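Local coordinates for protein aspartate aminotransferase, cytoplasmic (Schizosaccharomyces pombe 972h-, PDB 6JPK) that catalyses the pyridoxal 5'-phosphate-dependent transfer of the amino group of L-aspartate to 2-oxoglutarate, giving oxaloacetate and L-glutamate, and works as a homodimer, at residues M35-R41 with R383-L389; D27-V33 with Y374-F378; R41-G45 with L389-N393; W48-V53 with D319-M323. The protein carries 1 engineered substitution. One frame throughout, in Å; residues are numbered along the deposited sequence.

Contact 1 of 4, residues M35-R41 with R383-L389; sequences MSVGAYR and RISMAGL
The irregular loop Met35-Arg41 wraps around the end of strand 383-385 and the 3-10 turn 386-388, with CA atoms closest at Met35-Gly388 (5.0 Å) and Arg41-Ala387 (5.2 Å). The bump is Ala387: its CB points into the concave side of the loop, 3.4 Å from Ala39 O and 4.0 Å from Tyr40 CA, while Arg41 CB rests 3.4 Å from Ala387 O. Gly388, with no side chain, lets Met35 come close, since a CB there would lie 3.5 Å from Met35 CA; Val37 CG2 lies 4.2 Å from Gly388 N. Met35 (chi1 m) fits between Ile384 and Leu389, its CE 3.5 Å from Ile384 CG2 and its CG 3.7 Å from Leu389 CD1. Hydrogen bonds run from Ser385 N to Met35 O (2.8 Å) and Ser385 OG to Val37 O (2.7 Å); Ser385 OG (chi1 t) also accepts from Ala387 N, an ST turn. Arg41 forms a salt bridge with Glu69 of the second subunit. Gly38 and Arg383 probably bind L-aspartate, so the contact probably brings together two parts of the substrate site, although Gly38 itself does not touch 383-389. Strand 357-359 pairs with 383-385, helix 394-407 covers Met35 and Leu389, and helix 310-340 packs on Tyr40 and Met386.

Contact 2 of 4, residues D27-V33 with Y374-F378; sequences DEDPKKV and YHLYF
His375 lays its imidazole face over Asp29, whose CB stands 3.5 Å from the ring centroid and only 2° off the normal, a CH-pi contact. The backbones beside it form a short parallel beta bridge, Val33 with Leu376 (CA-CA 5.0 Å), within the small two-stranded sheet of 33-34 and 376-377. Val33 N donates to His375 O (3.0 Å) and Tyr377 N donates to Val33 O (3.0 Å), so Val33 is bonded to the residues flanking Leu376; Lys32 CA adds a CA-H...O contact to His375 O at 3.2 Å. Val33 and Leu376 lie on the same face, with Val33 CB 3.9 Å from Leu376 CD2, and helix 394-407 packs on Leu376. His375 leaves helix 364-374 with positive phi (59/37), which turns the chain into the strand. The incoming segment 27-33 is a compact loop after helix 16-26: Asp27 OD1 accepts from Asp29 N (2.8 Å) and Asp29 OD1 from Lys31 N (2.9 Å), two successive Asx turns, and a type I turn spans Asp29-Lys32. Lys32 reaches back to Asp27 O and to Tyr24 of helix 16-26. This is structural packing that joins the ends of two helices through paired strands. Asp27 (chi1 t) makes a His-carboxylate hydrogen bond, its OD2 accepting from His375 ND1 at 2.8 Å and also from Tyr377 OH at 2.6 Å.

Contact 3 of 4, residues R41-G45 with L389-N393; sequences RDDTG and LNNSN
Two turns meet at the protein surface: a type I beta turn from Asp42 to Gly45 and the bend Leu389-Asn393 that leads into helix 394-407. Their closest CA atoms are Asp43 and Asn390, 5.0 Å apart. The direct hydrogen bonds between them converge on the Asp43 carboxylate (chi1 t). Asn391 N donates to Asp43 OD1 at 3.0 Å, and Asn391 ND2 donates to Asp43 OD2 at 3.2 Å, with a weak further bond to Asp43 OD1, also 3.2 Å. Asn391 OD1 is held by Arg333 of helix 310-340. Van der Waals contact follows the same path: Asn390 CB lies 3.1 Å from Asp43 O and 3.3 Å from Asp43 OD1, and Asn390 ND2 comes within 3.7 Å of Gly45 N. Bonds within each segment fix the shapes that meet. Asp42 OD1 accepts from Thr44 N (2.8 Å), an Asx turn, and from Thr44 OG1 (2.7 Å), and Gly45 N closes the turn on Asp42 O (3.0 Å). Asn390 (chi1 p) likewise forms an Asx turn, its OD1 accepting from Ser392 N (2.8 Å) and Ser392 OG (2.7 Å). Asn393 stands at the N-cap position, but its side chain does not cap the helix; Asn393 OD1 instead turns back to accept from Asn390 N at 2.9 Å. The contact lies away from the substrate site. One water completes it, donating to Asp42 O and accepting from Asn390 ND2, both at 3.0 Å.

Contact 4 of 4, residues W48-V53 with D319-M323; sequences WILPAV and DLKTM
A carboxylate from within one helix accepts a backbone amide in the first turn of another: Asp319 OD2, on the long helix 310-340, accepts from Ala52 N at 2.8 Å and 164°. Ala52 is the second residue of helix 51-62, whose N-cap position is Leu50 and whose first residue is Pro51. Pro51 N lies 3.3 Å from Asp319 OD2 but, being a proline nitrogen, cannot donate, so the bond goes to Ala52 N. The CA atoms approach most closely at Leu50-Asp319, 6.0 Å. Asp319 (chi1 m) points toward the helix start, where its OD2 also sits 3.4 Å from Leu50 CB and 3.2 Å from Ala52 CB. One turn further along helix 310-340, Met323 (chi1 m, chi2 t, chi3 m) brings its CE to 3.2 Å from Leu50 CD1. Extended residues 48-50 carry Trp48 (chi1 t) across the same helix: Trp48 CZ3 is 3.5 Å from Met323 CG and Trp48 CH2 is 3.8 Å from Thr322 CG2. Met323 SD lies 5.2 Å from the centroid of the six-membered ring of Trp48, at its edge, a Met-aromatic contact. Nearby, Phe66 and His68 of the second subunit pack on Ile49 and Val53. A carboxylate at the N-terminal end of a helix, with apolar side chains packed beside it, is consistent with partial compensation of the buried charge by the Ala52 amide and the helix dipole.

From the N terminus, the chain leaves helix 16-26 and passes through the first segments of contacts 2, 1, 3 and 4 in turn, all within residues 27-53. Contact 4 closes first, at 319-323 on helix 310-340, and is nested within the longer loops of the other three. Contacts 2, 1 and 3 then close in that order, at 374-378, 383-389 and 389-393, so these three cross one another. Contacts 1 and 3 share Arg41 and Leu389, while Met35 N meets Tyr377 O (2.8 Å), joining contacts 1 and 2. Tyr40 packs on Trp48 and Met323, linking contact 1 to contact 4. Together they tie residues 27-53 to helix 310-340 and to the strands and turns of 374-393.

Contact 1 of 4, residues M35-R41 with R383-L389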
# COMPACT_ATOMS: atom_id res chain seq x y z
N MET A 35 -7.57 9.25 -25.54
CA MET A 35 -8.70 8.41 -25.20
C MET A 35 -8.29 7.15 -24.46
O MET A 35 -8.97 6.13 -24.53
CB MET A 35 -9.49 8.06 -26.46
CG MET A 35 -10.49 9.15 -26.82
SD MET A 35 -10.53 9.33 -28.59
CE MET A 35 -11.44 7.87 -29.06
N SER A 36 -7.18 7.21 -23.74
CA SER A 36 -6.73 6.08 -22.94
C SER A 36 -6.68 6.41 -21.45
O SER A 36 -6.22 5.58 -20.66
CB SER A 36 -5.36 5.60 -23.42
OG SER A 36 -4.39 6.58 -23.14
N VAL A 37 -7.17 7.59 -21.04
CA VAL A 37 -7.05 8.02 -19.65
C VAL A 37 -7.98 7.16 -18.80
O VAL A 37 -9.18 7.06 -19.06
CB VAL A 37 -7.36 9.52 -19.49
CG1 VAL A 37 -6.52 10.36 -20.45
CG2 VAL A 37 -8.85 9.86 -19.67
N GLY A 38 -7.42 6.52 -17.78
CA GLY A 38 -8.19 5.59 -16.98
C GLY A 38 -8.80 6.18 -15.73
O GLY A 38 -8.85 5.52 -14.69
N ALA A 39 -9.28 7.43 -15.82
CA ALA A 39 -9.87 8.12 -14.68
C ALA A 39 -10.92 9.10 -15.20
O ALA A 39 -10.82 9.58 -16.33
CB ALA A 39 -8.81 8.85 -13.86
N TYR A 40 -11.91 9.41 -14.37
CA TYR A 40 -12.99 10.28 -14.81
C TYR A 40 -12.47 11.69 -15.12
O TYR A 40 -11.56 12.20 -14.45
CB TYR A 40 -14.10 10.35 -13.75
CG TYR A 40 -15.24 11.25 -14.17
CD1 TYR A 40 -16.20 10.81 -15.08
CD2 TYR A 40 -15.34 12.57 -13.71
CE1 TYR A 40 -17.23 11.64 -15.50
CE2 TYR A 40 -16.37 13.41 -14.12
CZ TYR A 40 -17.32 12.93 -15.01
OH TYR A 40 -18.35 13.74 -15.45
N ARG A 41 -13.06 12.30 -16.14
CA ARG A 41 -12.82 13.69 -16.52
C ARG A 41 -14.16 14.36 -16.75
O ARG A 41 -15.12 13.71 -17.17
CB ARG A 41 -11.95 13.78 -17.80
CG ARG A 41 -10.56 13.13 -17.69
CD ARG A 41 -9.73 13.95 -16.70
NE ARG A 41 -8.34 13.52 -16.59
CZ ARG A 41 -7.86 12.78 -15.60
NH1 ARG A 41 -8.65 12.34 -14.62
NH2 ARG A 41 -6.57 12.47 -15.57
N ARG A 383 -10.04 -0.40 -27.47
CA ARG A 383 -10.58 0.13 -26.22
C ARG A 383 -10.40 1.64 -26.17
O ARG A 383 -9.30 2.15 -26.41
CB ARG A 383 -9.88 -0.50 -25.02
CG ARG A 383 -10.49 -0.03 -23.68
CD ARG A 383 -9.50 -0.07 -22.53
NE ARG A 383 -8.40 0.86 -22.74
CZ ARG A 383 -7.69 1.42 -21.77
NH1 ARG A 383 -7.95 1.13 -20.50
NH2 ARG A 383 -6.71 2.26 -22.06
N ILE A 384 -11.48 2.37 -25.86
CA ILE A 384 -11.39 3.79 -25.55
C ILE A 384 -11.91 4.05 -24.15
O ILE A 384 -12.75 3.33 -23.60
CB ILE A 384 -12.14 4.69 -26.56
CG1 ILE A 384 -13.64 4.38 -26.55
CG2 ILE A 384 -11.53 4.53 -27.96
CD1 ILE A 384 -14.46 5.43 -27.32
N SER A 385 -11.40 5.12 -23.56
CA SER A 385 -11.98 5.66 -22.34
C SER A 385 -12.99 6.74 -22.71
O SER A 385 -12.65 7.73 -23.37
CB SER A 385 -10.89 6.23 -21.44
OG SER A 385 -11.48 6.99 -20.41
N MET A 386 -14.24 6.53 -22.30
CA MET A 386 -15.27 7.53 -22.59
C MET A 386 -15.00 8.84 -21.85
O MET A 386 -15.53 9.88 -22.26
CB MET A 386 -16.66 7.00 -22.22
CG MET A 386 -17.12 5.78 -23.02
SD MET A 386 -17.29 6.09 -24.79
CE MET A 386 -18.34 7.54 -24.78
N ALA A 387 -14.19 8.81 -20.79
CA ALA A 387 -13.96 10.03 -20.02
C ALA A 387 -13.19 11.07 -20.83
O ALA A 387 -13.31 12.27 -20.55
CB ALA A 387 -13.20 9.72 -18.72
N GLY A 388 -12.41 10.63 -21.82
CA GLY A 388 -11.69 11.57 -22.66
C GLY A 388 -12.58 12.33 -23.62
O GLY A 388 -12.16 13.38 -24.14
N LEU A 389 -13.79 11.84 -23.85
CA LEU A 389 -14.73 12.47 -24.77
C LEU A 389 -15.54 13.54 -24.04
O LEU A 389 -15.96 13.35 -22.89
CB LEU A 389 -15.68 11.43 -25.37
CG LEU A 389 -15.38 10.85 -26.76
CD1 LEU A 389 -13.97 10.35 -26.84
CD2 LEU A 389 -16.34 9.72 -27.06
O HOH W 1 -7.59 3.26 -24.86
O HOH W 2 -6.35 3.42 -19.17
O HOH W 3 -9.89 9.02 -22.38

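Contact 2 of 4, residues D27-V33 with Y374-F378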
# COMPACT_ATOMS: atom_id res chain seq x y z
N ASP A 27 2.79 14.58 -29.75
CA ASP A 27 2.00 15.05 -30.88
C ASP A 27 1.76 16.56 -30.77
O ASP A 27 1.28 17.05 -29.75
CB ASP A 27 0.67 14.29 -30.94
CG ASP A 27 -0.07 14.50 -32.24
OD1 ASP A 27 -0.07 15.63 -32.75
OD2 ASP A 27 -0.65 13.51 -32.75
N GLU A 28 2.05 17.29 -31.85
CA GLU A 28 1.97 18.75 -31.87
C GLU A 28 0.65 19.27 -32.41
O GLU A 28 0.47 20.50 -32.48
CB GLU A 28 3.14 19.32 -32.69
CG GLU A 28 4.49 18.90 -32.13
CD GLU A 28 5.69 19.43 -32.92
OE1 GLU A 28 6.82 18.96 -32.65
OE2 GLU A 28 5.51 20.29 -33.82
N ASP A 29 -0.28 18.39 -32.79
CA ASP A 29 -1.51 18.87 -33.40
C ASP A 29 -2.48 19.35 -32.32
O ASP A 29 -2.73 18.62 -31.35
CB ASP A 29 -2.15 17.78 -34.25
CG ASP A 29 -3.24 18.34 -35.18
OD1 ASP A 29 -4.30 18.79 -34.69
OD2 ASP A 29 -3.02 18.32 -36.41
N PRO A 30 -3.06 20.54 -32.47
CA PRO A 30 -3.98 21.05 -31.43
C PRO A 30 -5.25 20.21 -31.24
O PRO A 30 -5.86 20.29 -30.17
CB PRO A 30 -4.32 22.47 -31.93
CG PRO A 30 -3.93 22.49 -33.37
CD PRO A 30 -2.79 21.53 -33.53
N LYS A 31 -5.64 19.40 -32.22
CA LYS A 31 -6.86 18.60 -32.13
C LYS A 31 -6.65 17.24 -31.49
O LYS A 31 -7.58 16.42 -31.48
CB LYS A 31 -7.48 18.43 -33.53
CG LYS A 31 -7.72 19.77 -34.24
CD LYS A 31 -8.90 19.71 -35.22
CE LYS A 31 -9.34 21.12 -35.70
NZ LYS A 31 -9.97 22.08 -34.68
N LYS A 32 -5.47 16.97 -30.92
CA LYS A 32 -5.22 15.64 -30.39
C LYS A 32 -6.12 15.35 -29.18
O LYS A 32 -6.53 16.26 -28.45
CB LYS A 32 -3.75 15.49 -30.00
CG LYS A 32 -3.26 16.42 -28.89
CD LYS A 32 -1.78 16.14 -28.61
CE LYS A 32 -1.28 16.78 -27.32
NZ LYS A 32 0.19 16.58 -27.20
N VAL A 33 -6.44 14.07 -29.00
CA VAL A 33 -7.29 13.62 -27.90
C VAL A 33 -6.65 12.37 -27.29
O VAL A 33 -6.26 11.46 -28.02
CB VAL A 33 -8.73 13.29 -28.37
CG1 VAL A 33 -9.63 12.89 -27.17
CG2 VAL A 33 -9.33 14.47 -29.14
N TYR A 374 -6.19 11.67 -37.32
CA TYR A 374 -7.03 12.48 -36.44
C TYR A 374 -6.42 12.68 -35.06
O TYR A 374 -7.07 13.31 -34.20
CB TYR A 374 -8.43 11.86 -36.33
CG TYR A 374 -9.19 11.92 -37.64
CD1 TYR A 374 -8.98 10.97 -38.64
CD2 TYR A 374 -10.09 12.96 -37.90
CE1 TYR A 374 -9.67 11.03 -39.85
CE2 TYR A 374 -10.77 13.04 -39.12
CZ TYR A 374 -10.56 12.07 -40.09
OH TYR A 374 -11.24 12.13 -41.28
N HIS A 375 -5.21 12.16 -34.81
CA HIS A 375 -4.47 12.40 -33.57
C HIS A 375 -5.26 11.93 -32.35
O HIS A 375 -5.24 12.58 -31.30
CB HIS A 375 -4.09 13.88 -33.47
CG HIS A 375 -3.47 14.39 -34.72
ND1 HIS A 375 -2.13 14.23 -35.00
CD2 HIS A 375 -4.02 14.97 -35.82
CE1 HIS A 375 -1.87 14.74 -36.20
NE2 HIS A 375 -3.00 15.19 -36.72
N LEU A 376 -5.97 10.82 -32.51
CA LEU A 376 -6.65 10.14 -31.41
C LEU A 376 -5.75 9.04 -30.89
O LEU A 376 -5.29 8.20 -31.67
CB LEU A 376 -7.98 9.53 -31.84
CG LEU A 376 -8.93 10.42 -32.64
CD1 LEU A 376 -10.21 9.66 -32.85
CD2 LEU A 376 -9.18 11.73 -31.89
N TYR A 377 -5.55 9.01 -29.57
CA TYR A 377 -4.62 8.08 -28.93
C TYR A 377 -5.41 7.11 -28.04
O TYR A 377 -5.96 7.51 -27.01
CB TYR A 377 -3.56 8.86 -28.16
CG TYR A 377 -2.60 9.52 -29.13
CD1 TYR A 377 -2.92 10.74 -29.75
CD2 TYR A 377 -1.41 8.90 -29.48
CE1 TYR A 377 -2.04 11.31 -30.67
CE2 TYR A 377 -0.55 9.46 -30.37
CZ TYR A 377 -0.86 10.65 -30.97
OH TYR A 377 0.04 11.16 -31.87
N PHE A 378 -5.48 5.85 -28.46
CA PHE A 378 -6.16 4.80 -27.70
C PHE A 378 -5.59 3.45 -28.12
O PHE A 378 -4.79 3.34 -29.06
CB PHE A 378 -7.69 4.87 -27.85
CG PHE A 378 -8.21 4.79 -29.28
CD1 PHE A 378 -8.10 5.87 -30.15
CD2 PHE A 378 -8.88 3.65 -29.73
CE1 PHE A 378 -8.60 5.80 -31.45
CE2 PHE A 378 -9.40 3.58 -31.01
CZ PHE A 378 -9.26 4.65 -31.88

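Contact 3 of 4, residues R41-G45 with L389-N393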
# COMPACT_ATOMS: atom_id res chain seq x y z
N ARG A 41 -13.06 12.30 -16.14
CA ARG A 41 -12.82 13.69 -16.52
C ARG A 41 -14.16 14.36 -16.75
O ARG A 41 -15.12 13.71 -17.17
CB ARG A 41 -11.95 13.78 -17.80
CG ARG A 41 -10.56 13.13 -17.69
CD ARG A 41 -9.73 13.95 -16.70
NE ARG A 41 -8.34 13.52 -16.59
CZ ARG A 41 -7.86 12.78 -15.60
NH1 ARG A 41 -8.65 12.34 -14.62
NH2 ARG A 41 -6.57 12.47 -15.57
N ASP A 42 -14.23 15.66 -16.47
CA ASP A 42 -15.48 16.39 -16.67
C ASP A 42 -15.60 16.84 -18.13
O ASP A 42 -14.80 16.46 -18.99
CB ASP A 42 -15.58 17.54 -15.67
CG ASP A 42 -14.55 18.65 -15.91
OD1 ASP A 42 -13.94 18.73 -17.00
OD2 ASP A 42 -14.34 19.45 -14.98
N ASP A 43 -16.60 17.67 -18.43
CA ASP A 43 -16.84 18.09 -19.81
C ASP A 43 -15.76 19.02 -20.37
O ASP A 43 -15.76 19.28 -21.58
CB ASP A 43 -18.20 18.79 -19.93
CG ASP A 43 -18.64 19.00 -21.39
OD1 ASP A 43 -18.63 18.03 -22.20
OD2 ASP A 43 -19.02 20.14 -21.73
N THR A 44 -14.85 19.52 -19.54
CA THR A 44 -13.72 20.29 -20.04
C THR A 44 -12.46 19.44 -20.17
O THR A 44 -11.41 19.97 -20.55
CB THR A 44 -13.42 21.49 -19.13
OG1 THR A 44 -12.80 21.02 -17.92
CG2 THR A 44 -14.71 22.25 -18.80
N GLY A 45 -12.54 18.15 -19.85
CA GLY A 45 -11.38 17.28 -19.93
C GLY A 45 -10.47 17.31 -18.72
O GLY A 45 -9.33 16.88 -18.81
N LEU A 389 -13.79 11.84 -23.85
CA LEU A 389 -14.73 12.47 -24.77
C LEU A 389 -15.54 13.54 -24.04
O LEU A 389 -15.96 13.35 -22.89
CB LEU A 389 -15.68 11.43 -25.37
CG LEU A 389 -15.38 10.85 -26.76
CD1 LEU A 389 -13.97 10.35 -26.84
CD2 LEU A 389 -16.34 9.72 -27.06
N ASN A 390 -15.73 14.67 -24.71
CA ASN A 390 -16.58 15.74 -24.21
C ASN A 390 -17.11 16.54 -25.40
O ASN A 390 -16.84 16.22 -26.57
CB ASN A 390 -15.83 16.63 -23.21
CG ASN A 390 -14.57 17.24 -23.80
OD1 ASN A 390 -14.64 18.04 -24.74
ND2 ASN A 390 -13.40 16.87 -23.26
N ASN A 391 -17.85 17.60 -25.09
CA ASN A 391 -18.50 18.41 -26.12
C ASN A 391 -17.51 19.03 -27.10
O ASN A 391 -17.88 19.33 -28.24
CB ASN A 391 -19.33 19.52 -25.47
CG ASN A 391 -20.73 19.09 -25.19
OD1 ASN A 391 -21.45 18.67 -26.09
ND2 ASN A 391 -21.13 19.16 -23.92
N SER A 392 -16.28 19.28 -26.68
CA SER A 392 -15.34 19.93 -27.58
C SER A 392 -14.70 18.96 -28.59
O SER A 392 -14.10 19.43 -29.56
CB SER A 392 -14.23 20.63 -26.77
OG SER A 392 -13.27 19.70 -26.29
N ASN A 393 -14.80 17.64 -28.39
CA ASN A 393 -14.10 16.71 -29.27
C ASN A 393 -14.92 15.52 -29.78
O ASN A 393 -14.41 14.76 -30.61
CB ASN A 393 -12.83 16.17 -28.58
CG ASN A 393 -13.11 15.39 -27.29
OD1 ASN A 393 -14.17 14.78 -27.12
ND2 ASN A 393 -12.13 15.39 -26.39
O HOH W 4 -13.30 14.86 -20.97

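Contact 4 of 4, residues W48-V53 with D319-M323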
# COMPACT_ATOMS: atom_id res chain seq x y z
N TRP A 48 -11.93 15.80 -11.84
CA TRP A 48 -13.13 16.35 -11.23
C TRP A 48 -13.26 15.80 -9.81
O TRP A 48 -13.57 14.62 -9.63
CB TRP A 48 -14.37 16.00 -12.06
CG TRP A 48 -15.62 16.71 -11.65
CD1 TRP A 48 -15.89 18.04 -11.80
CD2 TRP A 48 -16.78 16.13 -11.04
NE1 TRP A 48 -17.14 18.32 -11.31
CE2 TRP A 48 -17.71 17.16 -10.84
CE3 TRP A 48 -17.12 14.83 -10.64
CZ2 TRP A 48 -18.97 16.94 -10.26
CZ3 TRP A 48 -18.36 14.61 -10.07
CH2 TRP A 48 -19.27 15.67 -9.89
N ILE A 49 -13.04 16.65 -8.81
CA ILE A 49 -13.25 16.24 -7.43
C ILE A 49 -14.75 16.28 -7.13
O ILE A 49 -15.42 17.29 -7.38
CB ILE A 49 -12.46 17.14 -6.46
CG1 ILE A 49 -10.96 17.10 -6.80
CG2 ILE A 49 -12.67 16.67 -5.01
CD1 ILE A 49 -10.17 18.22 -6.12
N LEU A 50 -15.29 15.17 -6.63
CA LEU A 50 -16.75 15.11 -6.32
C LEU A 50 -17.08 16.09 -5.19
O LEU A 50 -16.42 16.01 -4.14
CB LEU A 50 -17.12 13.67 -5.93
CG LEU A 50 -16.56 12.58 -6.85
CD1 LEU A 50 -17.52 11.41 -6.94
CD2 LEU A 50 -16.26 13.14 -8.23
N PRO A 51 -18.06 16.98 -5.39
CA PRO A 51 -18.42 17.93 -4.33
C PRO A 51 -18.60 17.28 -2.97
O PRO A 51 -18.13 17.82 -1.96
CB PRO A 51 -19.72 18.56 -4.85
CG PRO A 51 -19.61 18.45 -6.36
CD PRO A 51 -18.90 17.14 -6.60
N ALA A 52 -19.22 16.10 -2.92
CA ALA A 52 -19.40 15.42 -1.64
C ALA A 52 -18.06 15.00 -1.03
O ALA A 52 -17.90 15.02 0.19
CB ALA A 52 -20.31 14.21 -1.80
N VAL A 53 -17.09 14.64 -1.87
CA VAL A 53 -15.78 14.23 -1.35
C VAL A 53 -15.01 15.43 -0.85
O VAL A 53 -14.37 15.38 0.21
CB VAL A 53 -15.00 13.46 -2.44
CG1 VAL A 53 -13.50 13.44 -2.11
CG2 VAL A 53 -15.55 12.05 -2.59
N ASP A 319 -23.52 13.14 -6.99
CA ASP A 319 -22.27 13.18 -7.75
C ASP A 319 -22.12 11.95 -8.66
O ASP A 319 -21.61 12.07 -9.78
CB ASP A 319 -21.07 13.27 -6.80
CG ASP A 319 -21.07 14.54 -5.92
OD1 ASP A 319 -21.84 15.49 -6.18
OD2 ASP A 319 -20.29 14.57 -4.95
N LEU A 320 -22.52 10.77 -8.19
CA LEU A 320 -22.52 9.58 -9.04
C LEU A 320 -23.42 9.76 -10.25
O LEU A 320 -23.06 9.38 -11.38
CB LEU A 320 -22.97 8.35 -8.23
CG LEU A 320 -22.07 8.00 -7.04
CD1 LEU A 320 -22.69 6.91 -6.17
CD2 LEU A 320 -20.69 7.58 -7.55
N LYS A 321 -24.61 10.32 -10.04
CA LYS A 321 -25.50 10.63 -11.16
C LYS A 321 -24.84 11.57 -12.16
O LYS A 321 -24.95 11.37 -13.37
CB LYS A 321 -26.80 11.22 -10.63
CG LYS A 321 -27.78 11.65 -11.70
CD LYS A 321 -29.09 12.13 -11.08
CE LYS A 321 -30.12 12.47 -12.14
NZ LYS A 321 -31.23 13.28 -11.56
N THR A 322 -24.16 12.61 -11.66
CA THR A 322 -23.45 13.54 -12.54
C THR A 322 -22.46 12.81 -13.44
O THR A 322 -22.48 12.99 -14.67
CB THR A 322 -22.73 14.61 -11.73
OG1 THR A 322 -23.70 15.41 -11.04
CG2 THR A 322 -21.90 15.51 -12.65
N MET A 323 -21.60 11.98 -12.84
CA MET A 323 -20.56 11.30 -13.61
C MET A 323 -21.16 10.27 -14.56
O MET A 323 -20.82 10.24 -15.75
CB MET A 323 -19.55 10.63 -12.68
CG MET A 323 -18.74 11.60 -11.79
SD MET A 323 -17.45 10.72 -10.87
CE MET A 323 -18.44 9.89 -9.63